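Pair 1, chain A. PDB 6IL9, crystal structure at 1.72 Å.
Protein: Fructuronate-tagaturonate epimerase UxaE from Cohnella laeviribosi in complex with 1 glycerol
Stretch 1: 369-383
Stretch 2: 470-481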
# COMPACT_ATOMS: atom_id res chain seq x y z
N GLY A 369 2.77 0.48 -6.68
CA GLY A 369 3.27 0.90 -7.98
C GLY A 369 2.72 0.12 -9.15
O GLY A 369 2.65 0.63 -10.27
N THR A 370 2.33 -1.14 -8.93
CA THR A 370 1.78 -1.93 -10.03
C THR A 370 0.49 -1.31 -10.56
O THR A 370 0.16 -1.47 -11.73
CB THR A 370 1.54 -3.37 -9.60
OG1 THR A 370 1.60 -4.24 -10.74
CG2 THR A 370 0.17 -3.54 -8.91
N ASN A 371 -0.22 -0.57 -9.71
CA ASN A 371 -1.44 0.09 -10.14
C ASN A 371 -1.14 1.31 -10.99
O ASN A 371 -1.91 1.65 -11.91
CB ASN A 371 -2.27 0.43 -8.89
CG ASN A 371 -2.56 -0.81 -8.06
OD1 ASN A 371 -3.13 -1.78 -8.57
ND2 ASN A 371 -2.15 -0.80 -6.80
N TRP A 372 -0.00 1.97 -10.71
CA TRP A 372 0.51 3.01 -11.59
C TRP A 372 0.99 2.42 -12.91
O TRP A 372 0.75 3.00 -13.98
CB TRP A 372 1.63 3.77 -10.85
CG TRP A 372 2.81 4.22 -11.65
CD1 TRP A 372 4.05 3.63 -11.71
CD2 TRP A 372 2.90 5.40 -12.46
NE1 TRP A 372 4.89 4.36 -12.52
CE2 TRP A 372 4.21 5.46 -12.99
CE3 TRP A 372 1.99 6.42 -12.78
CZ2 TRP A 372 4.63 6.49 -13.84
CZ3 TRP A 372 2.42 7.44 -13.62
CH2 TRP A 372 3.72 7.46 -14.14
N LEU A 373 1.64 1.26 -12.88
CA LEU A 373 2.10 0.68 -14.14
C LEU A 373 0.93 0.26 -15.03
O LEU A 373 1.05 0.30 -16.26
CB LEU A 373 3.03 -0.51 -13.88
CG LEU A 373 4.42 -0.20 -13.35
CD1 LEU A 373 5.24 -1.49 -13.21
CD2 LEU A 373 5.18 0.81 -14.22
N GLU A 374 -0.21 -0.13 -14.44
CA GLU A 374 -1.37 -0.41 -15.29
C GLU A 374 -1.90 0.85 -15.95
O GLU A 374 -2.42 0.78 -17.07
CB GLU A 374 -2.48 -1.07 -14.48
CG GLU A 374 -2.17 -2.51 -14.10
CD GLU A 374 -1.86 -3.40 -15.30
OE1 GLU A 374 -2.51 -3.26 -16.37
OE2 GLU A 374 -0.95 -4.26 -15.16
N ALA A 375 -1.78 2.00 -15.28
CA ALA A 375 -2.16 3.26 -15.92
C ALA A 375 -1.20 3.59 -17.06
O ALA A 375 -1.63 4.02 -18.14
CB ALA A 375 -2.20 4.38 -14.88
N VAL A 376 0.10 3.38 -16.83
CA VAL A 376 1.08 3.58 -17.89
C VAL A 376 0.79 2.66 -19.07
O VAL A 376 0.88 3.08 -20.24
CB VAL A 376 2.51 3.35 -17.35
CG1 VAL A 376 3.52 3.34 -18.51
CG2 VAL A 376 2.88 4.43 -16.33
N ARG A 377 0.41 1.41 -18.79
CA ARG A 377 0.06 0.49 -19.87
C ARG A 377 -1.11 1.02 -20.70
O ARG A 377 -1.11 0.90 -21.93
CB ARG A 377 -0.28 -0.88 -19.29
CG ARG A 377 -0.34 -1.98 -20.32
CD ARG A 377 -1.16 -3.16 -19.82
NE ARG A 377 -0.65 -3.78 -18.59
CZ ARG A 377 0.35 -4.66 -18.55
NH1 ARG A 377 0.99 -5.00 -19.66
NH2 ARG A 377 0.72 -5.20 -17.39
N ILE A 378 -2.11 1.63 -20.05
CA ILE A 378 -3.20 2.23 -20.81
C ILE A 378 -2.67 3.34 -21.72
O ILE A 378 -3.13 3.48 -22.87
CB ILE A 378 -4.29 2.77 -19.86
CG1 ILE A 378 -5.00 1.61 -19.15
CG2 ILE A 378 -5.29 3.66 -20.64
CD1 ILE A 378 -5.70 0.65 -20.05
N VAL A 379 -1.73 4.14 -21.23
CA VAL A 379 -1.16 5.21 -22.05
C VAL A 379 -0.41 4.61 -23.24
O VAL A 379 -0.54 5.07 -24.38
CB VAL A 379 -0.25 6.12 -21.21
CG1 VAL A 379 0.48 7.13 -22.10
CG2 VAL A 379 -1.06 6.85 -20.15
N ALA A 380 0.38 3.56 -22.99
CA ALA A 380 1.07 2.90 -24.11
C ALA A 380 0.08 2.41 -25.17
O ALA A 380 0.36 2.49 -26.37
CB ALA A 380 1.92 1.74 -23.60
N LYS A 381 -1.09 1.93 -24.74
CA LYS A 381 -2.07 1.37 -25.67
C LYS A 381 -2.88 2.44 -26.40
O LYS A 381 -3.27 2.23 -27.55
CB LYS A 381 -3.05 0.45 -24.92
CG LYS A 381 -2.45 -0.87 -24.48
CD LYS A 381 -3.44 -1.69 -23.68
CE LYS A 381 -2.81 -2.99 -23.19
NZ LYS A 381 -2.71 -4.00 -24.26
N THR A 382 -3.17 3.56 -25.75
CA THR A 382 -4.14 4.52 -26.28
C THR A 382 -3.56 5.89 -26.58
O THR A 382 -4.21 6.67 -27.29
CB THR A 382 -5.30 4.70 -25.29
OG1 THR A 382 -4.80 5.33 -24.10
CG2 THR A 382 -5.91 3.36 -24.93
N ASN A 383 -2.36 6.20 -26.10
CA ASN A 383 -1.73 7.50 -26.33
C ASN A 383 -0.24 7.28 -26.54
O ASN A 383 0.59 7.74 -25.76
CB ASN A 383 -2.00 8.45 -25.15
CG ASN A 383 -1.67 9.90 -25.48
OD1 ASN A 383 -2.10 10.82 -24.78
ND2 ASN A 383 -0.90 10.12 -26.53
N GLU A 470 -12.89 3.19 -18.33
CA GLU A 470 -13.38 1.82 -18.36
C GLU A 470 -12.25 0.84 -18.68
O GLU A 470 -12.19 -0.25 -18.11
CB GLU A 470 -14.51 1.67 -19.37
CG GLU A 470 -15.89 1.71 -18.74
CD GLU A 470 -16.99 1.35 -19.73
OE1 GLU A 470 -18.14 1.13 -19.28
OE2 GLU A 470 -16.71 1.30 -20.95
N ASP A 471 -11.34 1.23 -19.58
CA ASP A 471 -10.20 0.37 -19.88
C ASP A 471 -9.30 0.20 -18.67
O ASP A 471 -8.81 -0.91 -18.41
CB ASP A 471 -9.37 0.94 -21.04
CG ASP A 471 -10.06 0.82 -22.39
OD1 ASP A 471 -11.12 0.17 -22.49
OD2 ASP A 471 -9.52 1.39 -23.36
N TYR A 472 -9.04 1.29 -17.93
CA TYR A 472 -8.18 1.20 -16.76
C TYR A 472 -8.78 0.28 -15.71
O TYR A 472 -8.08 -0.55 -15.11
CB TYR A 472 -7.92 2.61 -16.19
CG TYR A 472 -6.97 2.66 -14.99
CD1 TYR A 472 -5.76 1.97 -15.00
CD2 TYR A 472 -7.28 3.41 -13.86
CE1 TYR A 472 -4.89 2.02 -13.91
CE2 TYR A 472 -6.41 3.47 -12.76
CZ TYR A 472 -5.21 2.78 -12.81
OH TYR A 472 -4.32 2.81 -11.74
N GLU A 473 -10.09 0.41 -15.47
CA GLU A 473 -10.70 -0.42 -14.44
C GLU A 473 -10.76 -1.88 -14.86
O GLU A 473 -10.58 -2.77 -14.01
CB GLU A 473 -12.08 0.13 -14.11
CG GLU A 473 -11.91 1.49 -13.47
CD GLU A 473 -13.19 2.21 -13.21
OE1 GLU A 473 -14.27 1.67 -13.54
OE2 GLU A 473 -13.10 3.33 -12.67
N ALA A 474 -10.94 -2.16 -16.16
CA ALA A 474 -10.87 -3.55 -16.61
C ALA A 474 -9.47 -4.11 -16.42
O ALA A 474 -9.29 -5.29 -16.09
CB ALA A 474 -11.26 -3.65 -18.09
N ALA A 475 -8.46 -3.27 -16.64
CA ALA A 475 -7.08 -3.71 -16.44
C ALA A 475 -6.81 -4.00 -14.97
O ALA A 475 -6.15 -5.00 -14.64
CB ALA A 475 -6.12 -2.66 -16.97
N LEU A 476 -7.31 -3.15 -14.06
CA LEU A 476 -7.11 -3.43 -12.64
C LEU A 476 -7.82 -4.70 -12.22
O LEU A 476 -7.25 -5.53 -11.50
CB LEU A 476 -7.58 -2.24 -11.80
CG LEU A 476 -6.77 -0.96 -11.97
CD1 LEU A 476 -7.50 0.17 -11.27
CD2 LEU A 476 -5.34 -1.11 -11.43
N ARG A 477 -9.07 -4.89 -12.66
CA ARG A 477 -9.80 -6.11 -12.33
C ARG A 477 -9.02 -7.34 -12.77
O ARG A 477 -8.91 -8.31 -12.01
CB ARG A 477 -11.18 -6.09 -12.98
CG ARG A 477 -12.09 -5.05 -12.35
CD ARG A 477 -13.55 -5.24 -12.79
NE ARG A 477 -13.69 -5.22 -14.25
CZ ARG A 477 -14.01 -4.15 -14.96
NH1 ARG A 477 -14.22 -2.98 -14.37
NH2 ARG A 477 -14.14 -4.24 -16.28
N SER A 478 -8.45 -7.29 -13.97
CA SER A 478 -7.73 -8.45 -14.49
C SER A 478 -6.42 -8.66 -13.74
O SER A 478 -6.08 -9.79 -13.36
CB SER A 478 -7.47 -8.25 -15.98
OG SER A 478 -6.63 -9.28 -16.48
N HIS A 479 -5.68 -7.58 -13.53
CA HIS A 479 -4.33 -7.67 -12.98
C HIS A 479 -4.36 -7.95 -11.48
O HIS A 479 -3.68 -8.87 -11.01
CB HIS A 479 -3.60 -6.36 -13.28
CG HIS A 479 -2.17 -6.36 -12.86
ND1 HIS A 479 -1.22 -7.17 -13.43
CD2 HIS A 479 -1.53 -5.62 -11.92
CE1 HIS A 479 -0.05 -6.95 -12.85
NE2 HIS A 479 -0.21 -6.01 -11.94
N ILE A 480 -5.11 -7.16 -10.71
CA ILE A 480 -5.23 -7.47 -9.29
C ILE A 480 -6.01 -8.77 -9.09
O ILE A 480 -5.74 -9.53 -8.14
CB ILE A 480 -5.85 -6.28 -8.54
CG1 ILE A 480 -5.00 -5.03 -8.77
CG2 ILE A 480 -5.97 -6.55 -7.02
CD1 ILE A 480 -3.55 -5.19 -8.33
N GLY A 481 -6.98 -9.05 -9.97
CA GLY A 481 -7.69 -10.31 -9.87
C GLY A 481 -6.75 -11.50 -9.93
O GLY A 481 -6.91 -12.47 -9.20

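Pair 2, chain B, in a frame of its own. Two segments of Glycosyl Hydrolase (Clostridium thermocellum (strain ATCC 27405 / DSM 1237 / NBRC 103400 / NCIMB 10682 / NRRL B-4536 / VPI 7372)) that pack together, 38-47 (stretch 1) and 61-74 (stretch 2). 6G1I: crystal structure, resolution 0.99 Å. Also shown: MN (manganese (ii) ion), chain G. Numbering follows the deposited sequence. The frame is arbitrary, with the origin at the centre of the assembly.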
# COMPACT_ATOMS: atom_id res chain seq x y z
N VAL B 38 0.54 13.16 -2.42
CA VAL B 38 0.27 11.75 -2.19
C VAL B 38 0.94 11.31 -0.87
O VAL B 38 0.33 10.58 -0.09
CB VAL B 38 0.73 10.90 -3.38
CG1 VAL B 38 0.44 9.44 -3.13
CG2 VAL B 38 0.09 11.37 -4.67
N LYS B 39 2.17 11.77 -0.63
CA LYS B 39 2.81 11.45 0.66
C LYS B 39 1.94 11.92 1.82
O LYS B 39 1.80 11.23 2.82
CB LYS B 39 4.20 12.12 0.72
CG LYS B 39 5.25 11.43 -0.13
CD LYS B 39 6.56 12.22 -0.17
CE LYS B 39 7.61 11.53 -1.03
NZ LYS B 39 8.78 12.45 -1.28
N ALA B 40 1.36 13.12 1.72
CA ALA B 40 0.52 13.63 2.80
C ALA B 40 -0.73 12.77 3.05
O ALA B 40 -1.13 12.57 4.18
CB ALA B 40 0.13 15.08 2.52
N ILE B 41 -1.34 12.26 1.97
CA ILE B 41 -2.50 11.37 2.11
C ILE B 41 -2.10 10.11 2.84
O ILE B 41 -2.81 9.66 3.75
CB ILE B 41 -3.11 11.05 0.73
CG1 ILE B 41 -3.73 12.29 0.11
CG2 ILE B 41 -4.14 9.93 0.83
CD1 ILE B 41 -4.02 12.18 -1.37
N ILE B 42 -0.95 9.52 2.45
CA ILE B 42 -0.46 8.30 3.09
C ILE B 42 -0.17 8.58 4.57
O ILE B 42 -0.57 7.79 5.44
CB ILE B 42 0.72 7.74 2.34
CG1 ILE B 42 0.31 7.28 0.95
CG2 ILE B 42 1.44 6.68 3.14
CD1 ILE B 42 1.50 6.97 0.05
N LYS B 43 0.53 9.67 4.87
CA LYS B 43 0.85 9.98 6.27
C LYS B 43 -0.39 10.12 7.13
O LYS B 43 -0.43 9.68 8.27
CB LYS B 43 1.69 11.23 6.35
CG LYS B 43 3.11 11.06 5.93
CD LYS B 43 3.80 12.38 6.22
CE LYS B 43 5.13 12.59 5.57
NZ LYS B 43 5.53 13.97 5.81
N LYS B 44 -1.41 10.77 6.59
CA LYS B 44 -2.66 10.97 7.34
C LYS B 44 -3.26 9.61 7.70
O LYS B 44 -3.74 9.41 8.82
CB LYS B 44 -3.62 11.85 6.54
CG LYS B 44 -4.96 12.09 7.22
CD LYS B 44 -5.74 13.21 6.58
CE LYS B 44 -6.58 13.97 7.61
NZ LYS B 44 -7.71 13.11 8.07
N GLN B 45 -3.31 8.69 6.73
CA GLN B 45 -3.85 7.38 7.04
C GLN B 45 -2.98 6.60 8.02
O GLN B 45 -3.53 5.94 8.91
CB GLN B 45 -4.03 6.55 5.74
CG GLN B 45 -5.12 7.11 4.86
CD GLN B 45 -6.46 7.02 5.50
OE1 GLN B 45 -6.81 6.05 6.17
NE2 GLN B 45 -7.33 7.99 5.13
N VAL B 46 -1.66 6.68 7.91
CA VAL B 46 -0.82 6.00 8.89
C VAL B 46 -1.07 6.59 10.27
O VAL B 46 -1.17 5.86 11.25
CB VAL B 46 0.66 6.07 8.49
CG1 VAL B 46 1.56 5.57 9.61
CG2 VAL B 46 0.91 5.29 7.24
N ASP B 47 -1.18 7.92 10.36
CA ASP B 47 -1.45 8.56 11.65
C ASP B 47 -2.74 8.04 12.24
O ASP B 47 -2.84 7.75 13.46
CB ASP B 47 -1.51 10.08 11.48
CG ASP B 47 -0.18 10.73 11.27
OD1 ASP B 47 0.84 10.09 11.57
OD2 ASP B 47 -0.19 11.92 10.84
N ASN B 61 8.39 2.55 14.70
CA ASN B 61 7.81 3.85 14.94
C ASN B 61 7.02 4.28 13.71
O ASN B 61 7.04 3.64 12.70
CB ASN B 61 8.87 4.91 15.36
CG ASN B 61 9.93 5.10 14.31
OD1 ASN B 61 9.60 5.20 13.13
ND2 ASN B 61 11.20 5.17 14.69
N LYS B 62 6.32 5.41 13.86
CA LYS B 62 5.44 5.85 12.79
C LYS B 62 6.23 6.29 11.57
O LYS B 62 5.75 6.12 10.43
CB LYS B 62 4.60 7.00 13.23
CG LYS B 62 3.30 6.68 13.88
CD LYS B 62 2.28 7.70 13.48
CE LYS B 62 2.78 9.01 14.03
NZ LYS B 62 1.63 9.87 14.30
N GLU B 63 7.39 6.93 11.77
CA GLU B 63 8.15 7.41 10.63
C GLU B 63 8.54 6.28 9.68
O GLU B 63 8.47 6.44 8.46
CB GLU B 63 9.41 8.06 11.19
CG GLU B 63 10.28 8.91 10.34
CD GLU B 63 11.51 9.44 11.14
OE1 GLU B 63 12.30 8.65 11.73
OE2 GLU B 63 11.69 10.66 11.21
N VAL B 64 8.98 5.15 10.23
CA VAL B 64 9.33 4.05 9.36
C VAL B 64 8.09 3.43 8.71
O VAL B 64 8.16 2.87 7.60
CB VAL B 64 10.22 2.99 9.99
CG1 VAL B 64 11.49 3.60 10.58
CG2 VAL B 64 9.52 2.13 11.01
N ALA B 65 6.94 3.54 9.38
CA ALA B 65 5.67 3.10 8.74
C ALA B 65 5.31 4.01 7.57
O ALA B 65 4.86 3.53 6.53
CB ALA B 65 4.55 3.05 9.77
N TYR B 66 5.49 5.33 7.71
CA TYR B 66 5.33 6.22 6.55
C TYR B 66 6.21 5.73 5.40
O TYR B 66 5.76 5.59 4.26
CB TYR B 66 5.69 7.68 6.86
CG TYR B 66 4.99 8.42 7.95
CD1 TYR B 66 3.70 8.18 8.32
CD2 TYR B 66 5.67 9.45 8.58
CE1 TYR B 66 3.07 8.96 9.29
CE2 TYR B 66 5.06 10.22 9.55
CZ TYR B 66 3.75 9.96 9.89
OH TYR B 66 3.19 10.76 10.86
N ALA B 67 7.47 5.48 5.73
CA ALA B 67 8.43 5.07 4.71
C ALA B 67 7.99 3.76 4.07
O ALA B 67 8.09 3.64 2.83
CB ALA B 67 9.82 4.91 5.34
N PHE B 68 7.51 2.80 4.83
CA PHE B 68 7.07 1.52 4.26
C PHE B 68 5.99 1.75 3.22
O PHE B 68 6.03 1.18 2.10
CB PHE B 68 6.54 0.65 5.40
CG PHE B 68 6.06 -0.69 4.88
CD1 PHE B 68 6.97 -1.70 4.58
CD2 PHE B 68 4.70 -0.94 4.69
CE1 PHE B 68 6.54 -2.91 4.07
CE2 PHE B 68 4.26 -2.16 4.20
CZ PHE B 68 5.18 -3.14 3.88
N PHE B 69 4.96 2.56 3.57
CA PHE B 69 3.89 2.81 2.62
C PHE B 69 4.30 3.71 1.46
O PHE B 69 3.73 3.57 0.35
CB PHE B 69 2.60 3.25 3.35
CG PHE B 69 2.03 2.15 4.19
CD1 PHE B 69 1.45 1.01 3.59
CD2 PHE B 69 2.10 2.17 5.58
CE1 PHE B 69 0.97 -0.03 4.33
CE2 PHE B 69 1.61 1.13 6.32
CZ PHE B 69 1.07 0.01 5.72
N PHE B 70 5.30 4.58 1.64
CA PHE B 70 5.91 5.24 0.50
C PHE B 70 6.60 4.23 -0.40
O PHE B 70 6.58 4.37 -1.65
CB PHE B 70 6.91 6.31 0.93
CG PHE B 70 6.36 7.48 1.68
CD1 PHE B 70 5.00 7.70 1.91
CD2 PHE B 70 7.25 8.41 2.18
CE1 PHE B 70 4.59 8.79 2.67
CE2 PHE B 70 6.84 9.51 2.90
CZ PHE B 70 5.52 9.71 3.13
N GLY B 71 7.21 3.21 0.19
CA GLY B 71 7.78 2.13 -0.57
C GLY B 71 6.73 1.40 -1.40
O GLY B 71 6.96 1.13 -2.61
N MET B 72 5.59 1.10 -0.80
CA MET B 72 4.48 0.49 -1.57
C MET B 72 4.02 1.39 -2.68
O MET B 72 3.82 0.93 -3.83
CB MET B 72 3.30 0.13 -0.67
CG MET B 72 3.52 -0.99 0.29
SD MET B 72 1.97 -1.57 1.08
CE MET B 72 1.17 -2.42 -0.29
N ALA B 73 3.83 2.66 -2.41
CA ALA B 73 3.38 3.60 -3.47
C ALA B 73 4.38 3.61 -4.60
O ALA B 73 4.01 3.68 -5.79
CB ALA B 73 3.18 4.98 -2.91
N THR B 74 5.66 3.56 -4.24
CA THR B 74 6.70 3.56 -5.28
C THR B 74 6.69 2.29 -6.09
O THR B 74 6.70 2.34 -7.33
CB THR B 74 8.08 3.78 -4.64
OG1 THR B 74 8.07 5.00 -3.87
CG2 THR B 74 9.13 3.91 -5.70
MN MN G . -8.58 5.84 7.25
O HOH W 1 -1.46 8.75 15.24
O HOH W 2 -10.58 5.63 8.40

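Both pairs consist of two helices that run in roughly opposed directions. The angle between N-to-C directions is 133° in pair 1 and 131° in pair 2, and the axes approach to 9.6 Å in each. Superposing N, CA and C of 14 central residues gives an RMSD of 0.4 Å, and the buried surface is similar, 543 Å² against 564 Å². The match also fixes the register: A375(A) and Y472(A) coincide with K43(B) and Y66(B), and these pairs have CA atoms 6.4 Å and 5.9 Å apart.

The position of E374(A) and I42(B) points toward the partner helix in both. In pair 1 it carries a carboxylate, which sits as a knob among Y472(A), A475(A), L476(A) and H479(A). Its OE2 lies over one face of the H479(A) ring, 3.3 Å from CG of H479(A); the 3.4 Å approach of E374(A) OE2 to H479(A) ND1 has too poor an angle for a hydrogen bond. The charge is instead answered within the helix, by a salt bridge from R377(A) NH2 to E374(A) OE2 at 2.9 Å. In pair 2 the position is purely apolar: I42(B) CG2 meets F69(B) CB at 3.6 Å, and I42(B) CD1 meets A73(B) CB at 3.9 Å. A73(B) matches H479(A), so a small methyl replaces an imidazole that, in pair 1, donates from NE2 to T370(A) OG1 at 2.8 Å.

One turn along, I378(A) and V46(B) have side-chain centres only 0.7 Å apart after superposition. I378(A) CD1 reaches D471(A) CB at 3.8 Å, whereas V46(B) is itself the knob of pair 2, with CG1 3.9 Å from A65(B) CB and CG2 3.7 Å from F69(B) CD2.

The matched tyrosines diverge most instructively. Their CA atoms fall 0.6 Å apart, but their side-chain centres are separated by 3.4 Å, because chi1 is t in Y472(A) and m in Y66(B). Y472(A) donates from OH to the backbone O of N371(A) at 2.7 Å, and its CE1 packs 3.7 Å from A375(A) CB. Y66(B) donates from OH to D47(B) OD1 at 2.5 Å, an oxygen that also takes the salt bridge from K62(B) NZ at 2.9 Å. Where pair 1 has the short A375(A), K43(B) lays its CG over the Y66(B) face, 3.8 Å from the ring centroid and 10° off the normal.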